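Local coordinates for pancreatic lipase related protein 2 (Equus caballus, PDB 1W52) that probably hydrolyses galactolipids and triacylglycerols, releasing fatty acids, as a secreted lipase of the alpha/beta hydrolase superfamily, at residues 399-407 against 442-451. Numbering follows the deposited sequence.
Sequences QEVKFVWNK and QDNVEQSLYP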
loop_
_atom_site.group_PDB
_atom_site.type_symbol
_atom_site.label_atom_id
_atom_site.label_comp_id
_atom_site.label_asym_id
_atom_site.label_seq_id
_atom_site.Cartn_x
_atom_site.Cartn_y
_atom_site.Cartn_z
ATOM N N GLN A 399 -0.181 -27.702 -11.951
ATOM C CA GLN A 399 -0.184 -29.072 -12.485
ATOM C C GLN A 399 1.034 -29.955 -12.091
ATOM O O GLN A 399 1.376 -30.913 -12.804
ATOM C CB GLN A 399 -0.487 -29.039 -14.018
ATOM C CG GLN A 399 -2.045 -28.980 -14.360
ATOM C CD GLN A 399 -2.418 -28.457 -15.783
ATOM O OE1 GLN A 399 -1.767 -27.560 -16.336
ATOM N NE2 GLN A 399 -3.491 -29.009 -16.343
ATOM N N GLU A 400 1.628 -29.649 -10.924
ATOM C CA GLU A 400 2.887 -30.265 -10.415
ATOM C C GLU A 400 2.994 -30.152 -8.856
ATOM O O GLU A 400 4.014 -29.684 -8.323
ATOM C CB GLU A 400 4.150 -29.645 -11.105
ATOM C CG GLU A 400 4.239 -29.787 -12.646
ATOM C CD GLU A 400 5.108 -28.736 -13.347
ATOM O OE1 GLU A 400 6.346 -28.860 -13.359
ATOM O OE2 GLU A 400 4.543 -27.789 -13.918
ATOM N N VAL A 401 1.935 -30.587 -8.153
ATOM C CA VAL A 401 1.868 -30.534 -6.673
ATOM C C VAL A 401 2.716 -31.654 -6.026
ATOM O O VAL A 401 3.321 -32.456 -6.760
ATOM C CB VAL A 401 0.377 -30.586 -6.088
ATOM C CG1 VAL A 401 -0.597 -29.783 -6.924
ATOM C CG2 VAL A 401 -0.152 -32.021 -5.892
ATOM N N LYS A 402 2.752 -31.706 -4.672
ATOM C CA LYS A 402 3.496 -32.772 -3.948
ATOM C C LYS A 402 2.811 -33.439 -2.738
ATOM O O LYS A 402 3.095 -34.602 -2.453
ATOM C CB LYS A 402 4.903 -32.288 -3.555
ATOM C CG LYS A 402 5.977 -32.467 -4.651
ATOM C CD LYS A 402 5.835 -33.779 -5.463
ATOM C CE LYS A 402 6.264 -33.601 -6.930
ATOM N NZ LYS A 402 5.916 -34.758 -7.815
ATOM N N PHE A 403 1.898 -32.771 -2.050
ATOM C CA PHE A 403 1.219 -33.349 -0.846
ATOM C C PHE A 403 2.192 -33.515 0.374
ATOM O O PHE A 403 3.082 -32.675 0.590
ATOM C CB PHE A 403 0.504 -34.687 -1.170
ATOM C CG PHE A 403 -0.673 -35.006 -0.270
ATOM C CD1 PHE A 403 -1.706 -34.099 -0.101
ATOM C CD2 PHE A 403 -0.771 -36.212 0.391
ATOM C CE1 PHE A 403 -2.813 -34.382 0.724
ATOM C CE2 PHE A 403 -1.886 -36.487 1.213
ATOM C CZ PHE A 403 -2.896 -35.566 1.376
ATOM N N VAL A 404 1.958 -34.543 1.280
ATOM C CA VAL A 404 2.775 -34.977 2.444
ATOM C C VAL A 404 1.799 -34.901 3.596
ATOM O O VAL A 404 0.742 -34.256 3.502
ATOM C CB VAL A 404 4.024 -34.107 2.833
ATOM C CG1 VAL A 404 4.550 -34.510 4.204
ATOM C CG2 VAL A 404 5.152 -34.290 1.825
ATOM N N TRP A 405 1.874 -35.536 4.614
ATOM C CA TRP A 405 1.010 -35.370 5.765
ATOM C C TRP A 405 1.549 -36.168 6.964
ATOM O O TRP A 405 2.247 -37.199 6.821
ATOM C CB TRP A 405 -0.454 -35.695 5.441
ATOM C CG TRP A 405 -0.715 -37.123 5.231
ATOM C CD1 TRP A 405 -0.166 -37.927 4.271
ATOM C CD2 TRP A 405 -1.598 -37.951 6.000
ATOM N NE1 TRP A 405 -0.667 -39.203 4.383
ATOM C CE2 TRP A 405 -1.548 -39.253 5.435
ATOM C CE3 TRP A 405 -2.442 -37.724 7.107
ATOM C CZ2 TRP A 405 -2.301 -40.326 5.943
ATOM C CZ3 TRP A 405 -3.182 -38.797 7.620
ATOM C CH2 TRP A 405 -3.105 -40.079 7.034
ATOM N N ASN A 406 1.223 -35.659 8.143
ATOM C CA ASN A 406 1.839 -36.085 9.370
ATOM C C ASN A 406 0.764 -36.350 10.408
ATOM O O ASN A 406 -0.415 -36.076 10.165
ATOM C CB ASN A 406 2.820 -35.005 9.807
ATOM C CG ASN A 406 3.984 -34.857 8.839
ATOM O OD1 ASN A 406 4.062 -33.896 8.080
ATOM N ND2 ASN A 406 4.888 -35.825 8.861
ATOM N N LYS A 407 1.185 -36.881 11.559
ATOM C CA LYS A 407 0.289 -37.421 12.594
ATOM C C LYS A 407 0.031 -36.457 13.791
ATOM O O LYS A 407 0.866 -35.629 14.134
ATOM C CB LYS A 407 0.893 -38.741 13.104
ATOM C CG LYS A 407 1.429 -39.703 12.012
ATOM C CD LYS A 407 0.329 -40.632 11.488
ATOM C CE LYS A 407 0.855 -42.018 11.102
ATOM N NZ LYS A 407 0.179 -43.105 11.888
ATOM N N GLN A 442 -0.673 -44.579 2.007
ATOM C CA GLN A 442 -1.035 -44.335 3.399
ATOM C C GLN A 442 -0.596 -42.953 3.861
ATOM O O GLN A 442 -1.316 -41.979 3.628
ATOM C CB GLN A 442 -0.440 -45.444 4.300
ATOM C CG GLN A 442 -0.923 -46.864 3.975
ATOM C CD GLN A 442 -0.341 -47.919 4.898
ATOM O OE1 GLN A 442 0.758 -47.749 5.439
ATOM N NE2 GLN A 442 -1.076 -49.012 5.078
ATOM N N ASP A 443 0.592 -42.888 4.479
ATOM C CA ASP A 443 1.084 -41.709 5.198
ATOM C C ASP A 443 2.411 -41.219 4.652
ATOM O O ASP A 443 3.107 -41.957 3.970
ATOM C CB ASP A 443 1.253 -42.008 6.690
ATOM C CG ASP A 443 1.536 -40.761 7.497
ATOM O OD1 ASP A 443 2.709 -40.352 7.578
ATOM O OD2 ASP A 443 0.646 -40.105 8.058
ATOM N N ASN A 444 2.745 -39.966 4.961
ATOM C CA ASN A 444 4.066 -39.407 4.688
ATOM C C ASN A 444 4.588 -39.847 3.318
ATOM O O ASN A 444 5.494 -40.679 3.222
ATOM C CB ASN A 444 5.059 -39.789 5.797
ATOM C CG ASN A 444 5.838 -38.618 6.290
ATOM O OD1 ASN A 444 6.847 -38.234 5.715
ATOM N ND2 ASN A 444 5.373 -38.032 7.358
ATOM N N VAL A 445 3.980 -39.318 2.261
ATOM C CA VAL A 445 4.444 -39.590 0.897
ATOM C C VAL A 445 4.437 -38.287 0.083
ATOM O O VAL A 445 3.860 -37.287 0.509
ATOM C CB VAL A 445 3.580 -40.716 0.204
ATOM C CG1 VAL A 445 4.267 -41.262 -1.061
ATOM C CG2 VAL A 445 3.301 -41.865 1.166
ATOM N N GLU A 446 5.108 -38.281 -1.066
ATOM C CA GLU A 446 4.944 -37.196 -2.031
ATOM C C GLU A 446 4.122 -37.665 -3.258
ATOM O O GLU A 446 4.479 -37.398 -4.428
ATOM C CB GLU A 446 6.298 -36.595 -2.389
ATOM C CG GLU A 446 6.894 -35.843 -1.209
ATOM C CD GLU A 446 8.401 -35.745 -1.272
ATOM O OE1 GLU A 446 9.060 -36.799 -1.389
ATOM O OE2 GLU A 446 8.934 -34.619 -1.198
ATOM N N GLN A 447 3.020 -38.370 -2.932
ATOM C CA GLN A 447 1.915 -38.749 -3.833
ATOM C C GLN A 447 1.581 -37.623 -4.812
ATOM O O GLN A 447 0.697 -36.814 -4.531
ATOM C CB GLN A 447 0.673 -39.108 -2.971
ATOM C CG GLN A 447 -0.730 -38.833 -3.563
ATOM C CD GLN A 447 -1.824 -38.858 -2.517
ATOM O OE1 GLN A 447 -2.951 -38.407 -2.745
ATOM N NE2 GLN A 447 -1.501 -39.389 -1.371
ATOM N N SER A 448 2.277 -37.559 -5.951
ATOM C CA SER A 448 2.128 -36.408 -6.854
ATOM C C SER A 448 0.843 -36.509 -7.704
ATOM O O SER A 448 0.858 -37.080 -8.795
ATOM C CB SER A 448 3.374 -36.241 -7.734
ATOM O OG SER A 448 4.556 -36.352 -6.966
ATOM N N LEU A 449 -0.271 -35.965 -7.201
ATOM C CA LEU A 449 -1.532 -35.945 -7.960
ATOM C C LEU A 449 -1.291 -35.194 -9.294
ATOM O O LEU A 449 -0.433 -34.304 -9.339
ATOM C CB LEU A 449 -2.658 -35.298 -7.121
ATOM C CG LEU A 449 -3.692 -36.215 -6.437
ATOM C CD1 LEU A 449 -3.179 -36.798 -5.136
ATOM C CD2 LEU A 449 -5.033 -35.549 -6.186
ATOM N N TYR A 450 -1.996 -35.550 -10.373
ATOM C CA TYR A 450 -1.698 -34.946 -11.683
ATOM C C TYR A 450 -2.953 -34.653 -12.532
ATOM O O TYR A 450 -4.029 -35.102 -12.179
ATOM C CB TYR A 450 -0.657 -35.812 -12.430
ATOM C CG TYR A 450 0.774 -35.245 -12.379
ATOM C CD1 TYR A 450 1.343 -34.557 -13.466
ATOM C CD2 TYR A 450 1.554 -35.400 -11.238
ATOM C CE1 TYR A 450 2.643 -34.053 -13.400
ATOM C CE2 TYR A 450 2.846 -34.897 -11.163
ATOM C CZ TYR A 450 3.387 -34.235 -12.243
ATOM O OH TYR A 450 4.668 -33.761 -12.140
ATOM N N PRO A 451 -2.806 -33.893 -13.630
ATOM C CA PRO A 451 -3.931 -33.331 -14.388
ATOM C C PRO A 451 -5.096 -34.259 -14.687
ATOM O O PRO A 451 -4.866 -35.433 -14.912
ATOM C CB PRO A 451 -3.281 -32.962 -15.725
ATOM C CG PRO A 451 -1.881 -32.658 -15.395
ATOM C CD PRO A 451 -1.525 -33.517 -14.256
#
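Trp-405 reaches across to Gln-442, its indole NE1 donating to the backbone O of Gln-442 at 2.9 Å; the acceptor lies almost in the ring plane and offers a lone pair, although the bond is bent to 130° at the hydrogen. A chi1 of 71° tucks the indole over its own backbone and lays it along 442-444. The carboxylate of Asp-443 then comes over one face of the ring, OD2 standing 3.5 Å above its centre, with the two planes 43° apart. Beyond it CD of Lys-407 lies 3.5 Å from Asp-443 OD2, while Lys-407 NZ stays 4.9 Å from that oxygen, too far for a salt bridge, and any pull between the charges is probably modest. A weak bond of 3.4 Å from Asn-444 N to Trp-405 O ties the backbones here.

Farther along, the chains run antiparallel with little regular bonding: Val-404 CA lies 3.2 Å from Val-445 O in a CH...O contact. On the buried side Phe-403 lies alongside the amide of Gln-447, and Val-401 and Leu-449 both turn to Phe-435 of strand 435-436. The other side is more open to solvent, with Glu-446 CG resting 3.8 Å from Val-404 CG2 and Tyr-450 laying a ring face over Gln-399 O. Strand 450-451 pairs in turn with 435-436; the contact sets the 399-407 loop antiparallel to the C-terminal segment within the PLAT/LH2 domain, a beta-sandwich.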